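Local coordinates for protein FACT complex subunit SPT16 (Ashbya gossypii, PDB 6A8M) that probably acts within the FACT complex as a histone chaperone that reorganises nucleosomes during transcription, replication and DNA repair, at residues D21-F26 and S31-I36; S130-A135 and G150-A155; N221-I226 and Y258-Q263; A289-R294 and S300-T305. One frame throughout, in Å; residues are numbered along the deposited sequence. Where two conformers were deposited one is given.

Interaction 1. Residues D21-F26 and S31-I36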
loop_
_atom_site.group_PDB
_atom_site.type_symbol
_atom_site.label_atom_id
_atom_site.label_comp_id
_atom_site.label_asym_id
_atom_site.label_seq_id
_atom_site.Cartn_x
_atom_site.Cartn_y
_atom_site.Cartn_z
ATOM N N ASP A 21 1.587 -21.446 9.267
ATOM C CA ASP A 21 2.910 -22.043 9.102
ATOM C C ASP A 21 4.017 -21.091 9.533
ATOM O O ASP A 21 5.006 -21.518 10.139
ATOM C CB ASP A 21 3.104 -22.474 7.651
ATOM C CG ASP A 21 2.206 -23.626 7.277
ATOM O OD1 ASP A 21 1.739 -24.313 8.209
ATOM O OD2 ASP A 21 1.963 -23.834 6.074
ATOM N N ARG A 22 3.854 -19.792 9.272
ATOM C CA ARG A 22 4.972 -18.865 9.392
ATOM C C ARG A 22 5.055 -18.156 10.736
ATOM O O ARG A 22 6.160 -17.775 11.147
ATOM C CB ARG A 22 4.909 -17.817 8.275
ATOM C CG ARG A 22 6.195 -17.015 8.099
ATOM C CD ARG A 22 7.153 -17.705 7.134
ATOM N NE ARG A 22 6.781 -17.447 5.740
ATOM C CZ ARG A 22 7.078 -16.327 5.079
ATOM N NH1 ARG A 22 6.702 -16.175 3.811
ATOM N NH2 ARG A 22 7.754 -15.355 5.680
ATOM N N PHE A 23 3.929 -17.978 11.456
ATOM C CA PHE A 23 3.986 -17.071 12.598
ATOM C C PHE A 23 4.873 -17.539 13.761
ATOM O O PHE A 23 5.472 -16.682 14.415
ATOM C CB PHE A 23 2.561 -16.704 13.087
ATOM C CG PHE A 23 1.923 -17.686 14.056
ATOM C CD1 PHE A 23 2.315 -17.750 15.394
ATOM C CD2 PHE A 23 0.878 -18.498 13.645
ATOM C CE1 PHE A 23 1.730 -18.630 16.280
ATOM C CE2 PHE A 23 0.284 -19.396 14.532
ATOM C CZ PHE A 23 0.703 -19.457 15.852
ATOM N N PRO A 24 4.994 -18.835 14.091
ATOM C CA PRO A 24 5.809 -19.179 15.267
ATOM C C PRO A 24 7.270 -18.796 15.125
ATOM O O PRO A 24 7.940 -18.609 16.149
ATOM C CB PRO A 24 5.622 -20.701 15.399
ATOM C CG PRO A 24 4.283 -20.968 14.736
ATOM C CD PRO A 24 4.312 -20.029 13.553
ATOM N N SER A 25 7.780 -18.657 13.900
ATOM C CA SER A 25 9.149 -18.210 13.662
ATOM C C SER A 25 9.254 -16.706 13.392
ATOM O O SER A 25 10.347 -16.223 13.059
ATOM C CB SER A 25 9.765 -18.987 12.500
ATOM O OG SER A 25 9.128 -18.656 11.288
ATOM N N PHE A 26 8.152 -15.959 13.501
ATOM C CA PHE A 26 8.268 -14.512 13.625
ATOM C C PHE A 26 9.215 -14.165 14.770
ATOM O O PHE A 26 9.347 -14.914 15.744
ATOM C CB PHE A 26 6.910 -13.856 13.894
ATOM C CG PHE A 26 5.977 -13.855 12.714
ATOM C CD1 PHE A 26 6.392 -14.298 11.467
ATOM C CD2 PHE A 26 4.675 -13.393 12.861
ATOM C CE1 PHE A 26 5.522 -14.281 10.382
ATOM C CE2 PHE A 26 3.800 -13.377 11.779
ATOM C CZ PHE A 26 4.225 -13.814 10.542
ATOM N N SER A 31 3.428 -17.692 20.348
ATOM C CA SER A 31 2.776 -18.993 20.410
ATOM C C SER A 31 1.367 -18.976 19.839
ATOM O O SER A 31 0.787 -20.047 19.608
ATOM C CB SER A 31 2.712 -19.484 21.859
ATOM O OG SER A 31 3.998 -19.527 22.445
ATOM N N SER A 32 0.813 -17.791 19.610
ATOM C CA SER A 32 -0.517 -17.595 19.046
ATOM C C SER A 32 -0.586 -16.144 18.595
ATOM O O SER A 32 0.257 -15.332 18.966
ATOM C CB SER A 32 -1.625 -17.898 20.059
ATOM O OG SER A 32 -1.571 -17.037 21.193
ATOM N N LEU A 33 -1.607 -15.829 17.798
ATOM C CA LEU A 33 -1.840 -14.489 17.276
ATOM C C LEU A 33 -3.253 -14.075 17.648
ATOM O O LEU A 33 -4.164 -14.906 17.606
ATOM C CB LEU A 33 -1.698 -14.442 15.758
ATOM C CG LEU A 33 -0.402 -14.968 15.145
ATOM C CD1 LEU A 33 -0.437 -14.835 13.648
ATOM C CD2 LEU A 33 0.789 -14.197 15.746
ATOM N N VAL A 34 -3.447 -12.801 18.000
ATOM C CA VAL A 34 -4.789 -12.249 18.188
ATOM C C VAL A 34 -4.899 -10.904 17.468
ATOM O O VAL A 34 -4.106 -9.992 17.730
ATOM C CB VAL A 34 -5.150 -12.075 19.674
ATOM C CG1 VAL A 34 -6.580 -11.570 19.784
ATOM C CG2 VAL A 34 -4.977 -13.406 20.457
ATOM N N PHE A 35 -5.903 -10.777 16.593
ATOM C CA PHE A 35 -6.187 -9.547 15.859
ATOM C C PHE A 35 -7.632 -9.146 16.121
ATOM O O PHE A 35 -8.537 -9.974 15.970
ATOM C CB PHE A 35 -5.960 -9.733 14.353
ATOM C CG PHE A 35 -4.574 -10.206 14.019
ATOM C CD1 PHE A 35 -3.543 -9.296 13.940
ATOM C CD2 PHE A 35 -4.311 -11.543 13.810
ATOM C CE1 PHE A 35 -2.253 -9.708 13.647
ATOM C CE2 PHE A 35 -3.014 -11.974 13.516
ATOM C CZ PHE A 35 -1.987 -11.051 13.438
ATOM N N ILE A 36 -7.851 -7.882 16.485
ATOM C CA ILE A 36 -9.177 -7.418 16.885
ATOM C C ILE A 36 -9.522 -6.203 16.047
ATOM O O ILE A 36 -8.842 -5.174 16.134
ATOM C CB ILE A 36 -9.261 -7.074 18.383
ATOM C CG1 ILE A 36 -8.506 -8.104 19.229
ATOM C CG2 ILE A 36 -10.723 -6.979 18.815
ATOM C CD1 ILE A 36 -7.047 -7.754 19.448
#
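Phe23 and Leu33 make most of this contact, in which the 3-10 turn (23-25) following helix 9-22 packs on strand 32-37 of the mixed sheet in the N-terminal lobe of Spt16. No hydrogen bond joins the two segments, which meet through apolar packing.

The aromatic part is a CH-pi contact. Leu33 CG lies 4.0 Å from the centroid of the Phe23 ring and 21° off its normal, so the leucine branch point sits over a face, and the Leu33 CD1 methyl comes to 3.6 Å from Phe23 CB. Pro24 CD covers the opposite face of the same ring, which is held between a neighbour in sequence and a residue of the strand. Val68 of the adjoining strand 64-68 touches both Phe23 and Leu33. With chi1 at 85°, Phe23 CG lies between its own backbone N and carbonyl carbon, and the ring extends past Leu33 in the opposite direction to the leucine side chain.

The far end of the ring meets backbone instead. Phe23 CE1 is 3.6 Å from Ser31 C, close to the ring plane, and Ser31 O lies in that plane at the edge, 3.8 Å from Phe23 CZ.

Within the turn, Phe26 N donates to Phe23 O at 2.9 Å, and the Phe26 ring lies flat against the turn, with Phe23 CA 3.6 Å above its plane and over its centre.

Interaction 2. Residues S130-A135 and G150-A155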
loop_
_atom_site.group_PDB
_atom_site.type_symbol
_atom_site.label_atom_id
_atom_site.label_comp_id
_atom_site.label_asym_id
_atom_site.label_seq_id
_atom_site.Cartn_x
_atom_site.Cartn_y
_atom_site.Cartn_z
ATOM N N SER A 130 3.085 -17.830 26.521
ATOM C CA SER A 130 3.056 -16.498 27.107
ATOM C C SER A 130 3.283 -15.407 26.070
ATOM O O SER A 130 2.848 -14.272 26.281
ATOM C CB SER A 130 4.094 -16.382 28.230
ATOM O OG SER A 130 5.386 -16.744 27.781
ATOM N N ALA A 131 3.961 -15.718 24.967
ATOM C CA ALA A 131 4.187 -14.747 23.900
ATOM C C ALA A 131 3.008 -14.783 22.937
ATOM O O ALA A 131 2.726 -15.826 22.329
ATOM C CB ALA A 131 5.491 -15.037 23.157
ATOM N N VAL A 132 2.355 -13.632 22.766
ATOM C CA VAL A 132 1.172 -13.493 21.922
ATOM C C VAL A 132 1.469 -12.460 20.849
ATOM O O VAL A 132 1.821 -11.324 21.170
ATOM C CB VAL A 132 -0.055 -13.071 22.752
ATOM C CG1 VAL A 132 -1.327 -13.247 21.948
ATOM C CG2 VAL A 132 -0.114 -13.866 24.052
ATOM N N GLY A 133 1.280 -12.839 19.586
ATOM C CA GLY A 133 1.527 -11.926 18.484
ATOM C C GLY A 133 0.345 -10.991 18.305
ATOM O O GLY A 133 -0.807 -11.432 18.259
ATOM N N LEU A 134 0.627 -9.694 18.236
ATOM C CA LEU A 134 -0.397 -8.665 18.188
ATOM C C LEU A 134 -0.006 -7.603 17.170
ATOM O O LEU A 134 1.176 -7.407 16.886
ATOM C CB LEU A 134 -0.579 -7.989 19.550
ATOM C CG LEU A 134 -0.971 -8.868 20.734
ATOM C CD1 LEU A 134 -0.941 -8.017 21.978
ATOM C CD2 LEU A 134 -2.353 -9.429 20.502
ATOM N N ALA A 135 -1.017 -6.920 16.625
ATOM C CA ALA A 135 -0.800 -5.696 15.848
ATOM C C ALA A 135 -0.789 -4.539 16.844
ATOM O O ALA A 135 -1.819 -3.926 17.142
ATOM C CB ALA A 135 -1.869 -5.550 14.764
ATOM N N GLY A 150 -10.167 -4.622 27.907
ATOM C CA GLY A 150 -10.221 -4.868 29.338
ATOM C C GLY A 150 -9.822 -6.286 29.705
ATOM O O GLY A 150 -9.123 -6.514 30.699
ATOM N N VAL A 151 -10.283 -7.258 28.922
ATOM C CA VAL A 151 -9.923 -8.649 29.165
ATOM C C VAL A 151 -8.436 -8.852 28.939
ATOM O O VAL A 151 -7.745 -9.486 29.745
ATOM C CB VAL A 151 -10.757 -9.578 28.266
ATOM C CG1 VAL A 151 -10.208 -11.004 28.322
ATOM C CG2 VAL A 151 -12.224 -9.551 28.700
ATOM N N TRP A 152 -7.922 -8.300 27.842
ATOM C CA TRP A 152 -6.521 -8.495 27.498
ATOM C C TRP A 152 -5.608 -7.880 28.553
ATOM O O TRP A 152 -4.655 -8.516 29.011
ATOM C CB TRP A 152 -6.228 -7.898 26.123
ATOM C CG TRP A 152 -4.770 -7.970 25.810
ATOM C CD1 TRP A 152 -3.891 -6.941 25.793
ATOM C CD2 TRP A 152 -4.015 -9.152 25.531
ATOM N NE1 TRP A 152 -2.627 -7.400 25.480
ATOM C CE2 TRP A 152 -2.677 -8.757 25.333
ATOM C CE3 TRP A 152 -4.338 -10.507 25.439
ATOM C CZ2 TRP A 152 -1.667 -9.663 25.044
ATOM C CZ3 TRP A 152 -3.321 -11.414 25.136
ATOM C CH2 TRP A 152 -2.004 -10.978 24.941
ATOM N N ASP A 153 -5.884 -6.629 28.940
ATOM C CA ASP A 153 -5.014 -5.941 29.891
ATOM C C ASP A 153 -4.832 -6.760 31.156
ATOM O O ASP A 153 -3.706 -6.932 31.637
ATOM C CB ASP A 153 -5.583 -4.560 30.216
ATOM C CG ASP A 153 -5.382 -3.564 29.081
ATOM O OD1 ASP A 153 -4.600 -3.850 28.142
ATOM O OD2 ASP A 153 -6.008 -2.484 29.132
ATOM N N THR A 154 -5.926 -7.312 31.674
ATOM C CA THR A 154 -5.846 -8.158 32.861
ATOM C C THR A 154 -5.082 -9.452 32.599
ATOM O O THR A 154 -4.272 -9.874 33.429
ATOM C CB THR A 154 -7.246 -8.459 33.363
ATOM O OG1 THR A 154 -7.790 -7.255 33.915
ATOM C CG2 THR A 154 -7.208 -9.540 34.451
ATOM N N ALA A 155 -5.341 -10.120 31.474
ATOM C CA ALA A 155 -4.604 -11.351 31.208
ATOM C C ALA A 155 -3.103 -11.098 31.171
ATOM O O ALA A 155 -2.319 -11.961 31.580
ATOM C CB ALA A 155 -5.073 -11.990 29.900
#
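Strand 131-134 and helix 143-158 face each other with their backbones well apart, Val132 CA and Trp152 CA being the nearest such pair at 10.7 Å, and the indole of Trp152 spans the gap. These are the first two elements of a beta-alpha-beta unit completed by strand 162-165, which runs parallel to 131-134 as its neighbour in the sheet of the N-terminal lobe.

Every cross-segment contact is apolar and ends on the indole. With chi1 at 174°, Trp152 CG is anti to the backbone N, and the six-membered ring leads toward the strand. Two strand residues pointing toward the helix receive it. Val132 meets the tip of the ring: its CG2 lies in the ring plane at the edge, 3.6 Å from Trp152 CH2, and its CG1 is 3.8 Å from the same carbon. Both methyls thus contact one corner of the indole, the first in the ring plane and the second off it.

Leu134 is two residues further along and on the same side of the strand, and it takes the neighbouring part of the ring system. Val132 also packs on Val125 of helix 113-128 and on Ser32 and Val34 of strand 32-37, placing this end of the indole against the sheet.

Leu134 reaches the ring through a single methyl, CD1, which comes in obliquely to 3.6 Å from Trp152 CZ2 and 3.9 Å from Trp152 NE1.

Interaction 3. Residues N221-I226 and Y258-Q263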
loop_
_atom_site.group_PDB
_atom_site.type_symbol
_atom_site.label_atom_id
_atom_site.label_comp_id
_atom_site.label_asym_id
_atom_site.label_seq_id
_atom_site.Cartn_x
_atom_site.Cartn_y
_atom_site.Cartn_z
ATOM N N ASN A 221 -9.548 19.115 -7.527
ATOM C CA ASN A 221 -10.381 18.956 -8.715
ATOM C C ASN A 221 -10.213 17.563 -9.314
ATOM O O ASN A 221 -11.196 16.874 -9.621
ATOM C CB ASN A 221 -10.019 20.016 -9.752
ATOM C CG ASN A 221 -10.448 21.410 -9.343
ATOM O OD1 ASN A 221 -11.159 21.583 -8.357
ATOM N ND2 ASN A 221 -10.031 22.408 -10.111
ATOM N N VAL A 222 -8.961 17.147 -9.496
ATOM C CA VAL A 222 -8.657 15.813 -10.008
ATOM C C VAL A 222 -9.206 14.744 -9.078
ATOM O O VAL A 222 -9.826 13.772 -9.527
ATOM C CB VAL A 222 -7.142 15.656 -10.196
ATOM C CG1 VAL A 222 -6.803 14.209 -10.509
ATOM C CG2 VAL A 222 -6.653 16.591 -11.287
ATOM N N GLU A 223 -8.976 14.905 -7.766
ATOM C CA GLU A 223 -9.409 13.918 -6.780
ATOM C C GLU A 223 -10.905 13.627 -6.888
ATOM O O GLU A 223 -11.333 12.473 -6.783
ATOM C CB GLU A 223 -9.024 14.400 -5.365
ATOM C CG GLU A 223 -9.331 13.417 -4.256
ATOM C CD GLU A 223 -8.656 13.788 -2.939
ATOM O OE1 GLU A 223 -8.823 13.056 -1.934
ATOM O OE2 GLU A 223 -7.968 14.826 -2.909
ATOM N N ASN A 224 -11.719 14.651 -7.102
ATOM C CA ASN A 224 -13.156 14.448 -7.143
ATOM C C ASN A 224 -13.623 13.795 -8.437
ATOM O O ASN A 224 -14.777 13.357 -8.508
ATOM C CB ASN A 224 -13.861 15.791 -6.931
ATOM C CG ASN A 224 -13.624 16.343 -5.521
ATOM O OD1 ASN A 224 -13.071 17.430 -5.338
ATOM N ND2 ASN A 224 -14.050 15.589 -4.526
ATOM N N GLU A 225 -12.749 13.698 -9.442
ATOM C CA GLU A 225 -13.129 13.042 -10.689
ATOM C C GLU A 225 -13.450 11.564 -10.490
ATOM O O GLU A 225 -14.217 11.002 -11.279
ATOM C CB GLU A 225 -12.006 13.201 -11.720
ATOM C CG GLU A 225 -11.755 14.641 -12.139
ATOM C CD GLU A 225 -12.748 15.115 -13.170
ATOM O OE1 GLU A 225 -13.047 14.332 -14.092
ATOM O OE2 GLU A 225 -13.233 16.262 -13.057
ATOM N N ILE A 226 -12.901 10.929 -9.450
ATOM C CA ILE A 226 -13.129 9.498 -9.241
ATOM C C ILE A 226 -14.570 9.219 -8.867
ATOM O O ILE A 226 -15.021 8.075 -8.964
ATOM C CB ILE A 226 -12.186 8.938 -8.158
ATOM C CG1 ILE A 226 -12.021 7.404 -8.293
ATOM C CG2 ILE A 226 -12.672 9.320 -6.773
ATOM C CD1 ILE A 226 -10.808 6.877 -7.549
ATOM N N TYR A 258 -4.415 7.615 -1.798
ATOM C CA TYR A 258 -4.116 8.823 -1.039
ATOM C C TYR A 258 -4.634 9.983 -1.882
ATOM O O TYR A 258 -4.934 9.825 -3.069
ATOM C CB TYR A 258 -2.602 8.965 -0.737
ATOM C CG TYR A 258 -1.733 9.051 -1.965
ATOM C CD1 TYR A 258 -1.257 7.898 -2.597
ATOM C CD2 TYR A 258 -1.391 10.285 -2.512
ATOM C CE1 TYR A 258 -0.471 7.991 -3.737
ATOM C CE2 TYR A 258 -0.603 10.384 -3.636
ATOM C CZ TYR A 258 -0.145 9.230 -4.248
ATOM O OH TYR A 258 0.620 9.338 -5.384
ATOM N N SER A 259 -4.740 11.149 -1.263
ATOM C CA SER A 259 -5.170 12.332 -1.998
ATOM C C SER A 259 -4.077 12.753 -2.976
ATOM O O SER A 259 -2.911 12.848 -2.586
ATOM C CB SER A 259 -5.486 13.483 -1.039
ATOM O OG SER A 259 -6.717 13.276 -0.357
ATOM N N PRO A 260 -4.413 13.012 -4.241
ATOM C CA PRO A 260 -3.394 13.395 -5.226
ATOM C C PRO A 260 -2.591 14.605 -4.771
ATOM O O PRO A 260 -3.112 15.507 -4.125
ATOM C CB PRO A 260 -4.215 13.730 -6.474
ATOM C CG PRO A 260 -5.496 12.938 -6.315
ATOM C CD PRO A 260 -5.760 12.878 -4.824
ATOM N N ILE A 261 -1.309 14.613 -5.131
ATOM C CA ILE A 261 -0.364 15.618 -4.672
ATOM C C ILE A 261 0.118 16.397 -5.886
ATOM O O ILE A 261 0.645 15.802 -6.837
ATOM C CB ILE A 261 0.837 14.991 -3.949
ATOM C CG1 ILE A 261 0.384 14.188 -2.718
ATOM C CG2 ILE A 261 1.842 16.084 -3.562
ATOM C CD1 ILE A 261 1.470 13.272 -2.131
ATOM N N ILE A 262 -0.042 17.715 -5.847
ATOM C CA ILE A 262 0.565 18.633 -6.802
ATOM C C ILE A 262 1.402 19.641 -6.017
ATOM O O ILE A 262 0.948 20.170 -4.993
ATOM C CB ILE A 262 -0.495 19.347 -7.661
ATOM C CG1 ILE A 262 -1.297 18.311 -8.467
ATOM C CG2 ILE A 262 0.120 20.405 -8.605
ATOM C CD1 ILE A 262 -2.463 18.944 -9.215
ATOM N N GLN A 263 2.637 19.861 -6.467
ATOM C CA GLN A 263 3.528 20.879 -5.902
ATOM C C GLN A 263 4.198 21.582 -7.071
ATOM O O GLN A 263 5.038 20.987 -7.755
ATOM C CB GLN A 263 4.579 20.259 -4.969
ATOM C CG GLN A 263 3.983 19.551 -3.771
ATOM C CD GLN A 263 5.032 18.862 -2.933
ATOM O OE1 GLN A 263 6.219 18.850 -3.280
ATOM N NE2 GLN A 263 4.604 18.271 -1.831
HETATM O O HOH W 1 -5.813 16.284 -3.707
#
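Glu223 of helix 215-224 meets Ser259 and Pro260, which lead into strand 261-263, within the M24 peptidase-like domain, a family built on the pita-bread fold.

The direct polar link is one hydrogen bond: Ser259 OG donates to Glu223 OE1 at 2.6 Å, approaching on the syn side and 27° out of the carboxylate plane. The carboxylate gets there on an outstretched chain, with chi1 at -176° and the torsions beyond it also extended.

A second link runs through water. One water molecule donates both to Glu223 OE2, at 2.7 Å, and to Pro260 O, at 2.8 Å, so the two carboxylate oxygens reach the same loop by separate routes. Pro260 O additionally has weak hydrogen bonds from Ser219 OG and Ser276 OG. The backbone of Glu223 is tied as well, its O accepting from Trp256 NE1.

Apolar packing accompanies the polar links. The Glu223 chain and the Pro260 ring cross at about a right angle, and the ring edge at CD and CG lies across the aliphatic part of the glutamate. Pro260 CD is 3.5 Å from Glu223 OE2 and 3.6 Å from Glu223 CB, and Pro260 CG is 3.9 Å from that same CB.

Interaction 4. Residues A289-R294 and S300-T305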
loop_
_atom_site.group_PDB
_atom_site.type_symbol
_atom_site.label_atom_id
_atom_site.label_comp_id
_atom_site.label_asym_id
_atom_site.label_seq_id
_atom_site.Cartn_x
_atom_site.Cartn_y
_atom_site.Cartn_z
ATOM N N ALA A 289 3.668 16.067 -9.740
ATOM C CA ALA A 289 2.345 15.494 -9.558
ATOM C C ALA A 289 2.465 14.035 -9.162
ATOM O O ALA A 289 3.353 13.326 -9.646
ATOM C CB ALA A 289 1.521 15.620 -10.840
ATOM N N SER A 290 1.581 13.599 -8.261
ATOM C CA SER A 290 1.563 12.212 -7.805
ATOM C C SER A 290 0.124 11.759 -7.627
ATOM O O SER A 290 -0.677 12.460 -7.005
ATOM C CB SER A 290 2.280 12.021 -6.457
ATOM O OG SER A 290 3.642 12.397 -6.491
ATOM N N CYS A 291 -0.184 10.560 -8.094
ATOM C CA CYS A 291 -1.466 10.033 -7.691
ATOM C C CYS A 291 -1.351 8.525 -7.613
ATOM O O CYS A 291 -0.462 7.912 -8.211
ATOM C CB CYS A 291 -2.596 10.487 -8.616
ATOM S SG CYS A 291 -2.504 9.867 -10.259
ATOM N N GLY A 292 -2.227 7.950 -6.813
ATOM C CA GLY A 292 -2.171 6.525 -6.556
ATOM C C GLY A 292 -3.558 5.994 -6.318
ATOM O O GLY A 292 -4.323 6.596 -5.570
ATOM N N ILE A 293 -3.864 4.848 -6.913
ATOM C CA ILE A 293 -5.205 4.281 -6.951
ATOM C C ILE A 293 -5.175 2.964 -6.189
ATOM O O ILE A 293 -4.123 2.339 -6.043
ATOM C CB ILE A 293 -5.640 4.082 -8.417
ATOM C CG1 ILE A 293 -5.992 5.442 -9.039
ATOM C CG2 ILE A 293 -6.781 3.074 -8.581
ATOM C CD1 ILE A 293 -7.332 5.980 -8.577
ATOM N N ARG A 294 -6.334 2.559 -5.667
ATOM C CA ARG A 294 -6.525 1.210 -5.158
ATOM C C ARG A 294 -7.594 0.528 -5.997
ATOM O O ARG A 294 -8.627 1.128 -6.314
ATOM C CB ARG A 294 -6.958 1.177 -3.668
ATOM C CG ARG A 294 -6.003 1.846 -2.678
ATOM C CD ARG A 294 -6.365 1.459 -1.218
ATOM N NE ARG A 294 -7.790 1.639 -0.942
ATOM C CZ ARG A 294 -8.320 2.640 -0.238
ATOM N NH1 ARG A 294 -7.549 3.579 0.301
ATOM N NH2 ARG A 294 -9.636 2.692 -0.059
ATOM N N SER A 300 -1.420 1.224 -6.155
ATOM C CA SER A 300 -0.425 1.585 -7.160
ATOM C C SER A 300 -0.073 3.058 -6.964
ATOM O O SER A 300 -0.722 3.790 -6.201
ATOM C CB SER A 300 -0.922 1.329 -8.593
ATOM O OG SER A 300 -2.098 2.085 -8.853
ATOM N N ASN A 301 0.981 3.489 -7.650
ATOM C CA ASN A 301 1.503 4.840 -7.474
ATOM C C ASN A 301 2.143 5.272 -8.781
ATOM O O ASN A 301 2.762 4.452 -9.464
ATOM C CB ASN A 301 2.548 4.915 -6.344
ATOM C CG ASN A 301 2.906 6.333 -6.006
ATOM O OD1 ASN A 301 2.009 7.133 -5.763
ATOM N ND2 ASN A 301 4.209 6.673 -6.040
ATOM N N ILE A 302 1.988 6.553 -9.122
ATOM C CA ILE A 302 2.680 7.145 -10.268
ATOM C C ILE A 302 3.002 8.587 -9.909
ATOM O O ILE A 302 2.169 9.284 -9.326
ATOM C CB ILE A 302 1.851 7.075 -11.568
ATOM C CG1 ILE A 302 2.695 7.558 -12.769
ATOM C CG2 ILE A 302 0.494 7.830 -11.448
ATOM C CD1 ILE A 302 2.018 7.322 -14.146
ATOM N N SER A 303 4.220 9.022 -10.226
ATOM C CA SER A 303 4.611 10.417 -10.040
ATOM C C SER A 303 5.277 10.889 -11.315
ATOM O O SER A 303 6.084 10.168 -11.906
ATOM C CB SER A 303 5.574 10.635 -8.861
ATOM O OG SER A 303 4.943 10.381 -7.620
ATOM N N ARG A 304 4.957 12.106 -11.719
ATOM C CA ARG A 304 5.554 12.684 -12.917
ATOM C C ARG A 304 6.015 14.089 -12.583
ATOM O O ARG A 304 5.494 14.741 -11.662
ATOM C CB ARG A 304 4.557 12.730 -14.093
ATOM C CG ARG A 304 4.129 11.345 -14.561
ATOM C CD ARG A 304 5.308 10.651 -15.214
ATOM N NE ARG A 304 5.011 9.355 -15.832
ATOM C CZ ARG A 304 5.288 8.193 -15.243
ATOM N NH1 ARG A 304 5.804 8.181 -14.001
ATOM N NH2 ARG A 304 5.059 7.045 -15.881
ATOM N N THR A 305 6.986 14.562 -13.353
ATOM C CA THR A 305 7.386 15.962 -13.333
ATOM C C THR A 305 6.975 16.576 -14.666
ATOM O O THR A 305 7.224 15.989 -15.729
ATOM C CB THR A 305 8.902 16.101 -13.134
ATOM O OG1 THR A 305 9.292 15.480 -11.909
ATOM C CG2 THR A 305 9.307 17.572 -13.081
#
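Ser290 OG and Ser303 OG lie 2.7 Å apart in the shortest polar bond here, a hydroxyl-hydroxyl hydrogen bond in which either could donate. Both OG atoms stand anti to their own carbonyl carbons (chi1 -60° and -67°) on the same face of the hairpin. Their residues form the non-hydrogen-bonded pair of an antiparallel hairpin between strands 285-295 and 298-308 in the M24 domain; the axes of strand segments 289-291 and 302-305 pass 4.8 Å apart, their directions 168° from each other.

The pairs on either side carry two backbone bonds each. Ala289 N donates to Arg304 O at 3.0 Å and Arg304 N returns to Ala289 O, while Cys291 and Ile302 repeat the exchange at 2.9 Å each. Beyond Gly292, Ser300 N donates to Ile293 O.

The Arg304 guanidinium folds back along its own strand: NH1 donates to Ser303 O at 2.9 Å from above the carbonyl plane, and Ile302 CD1 covers one face, 3.5 Å above its centre. Its outside partners include the Asp419 carboxylate and Tyr434 O.

All ten touching residues are buried, so paired backbone groups satisfy one another away from water, and the Asp419 salt bridge probably helps offset the arginine's charge.

How the interactions relate
The four contacts form two pairs, one in the N-terminal lobe and one in the M24 domain of this N-terminal part of Spt16. Interactions 1 and 2 have centres 13 Å apart and share the N-terminal sheet, where strands 32-37 and 131-134 are neighbours: Ser32 O and Gly133 N approach to 2.8 Å, a probable hydrogen bond. Interactions 3 and 4, with centres 10 Å apart, are joined in the M24 domain, since strand 261-263 pairs with 285-295. Ile261 O is 2.8 Å from Ser290 N, and Tyr258 OH is hydrogen-bonded to Asn301 OD1 at 2.6 Å. Between the pairs nothing touches; even interactions 1 and 4 keep nearest atoms about 18 Å apart, on opposite sides of the chain's centre.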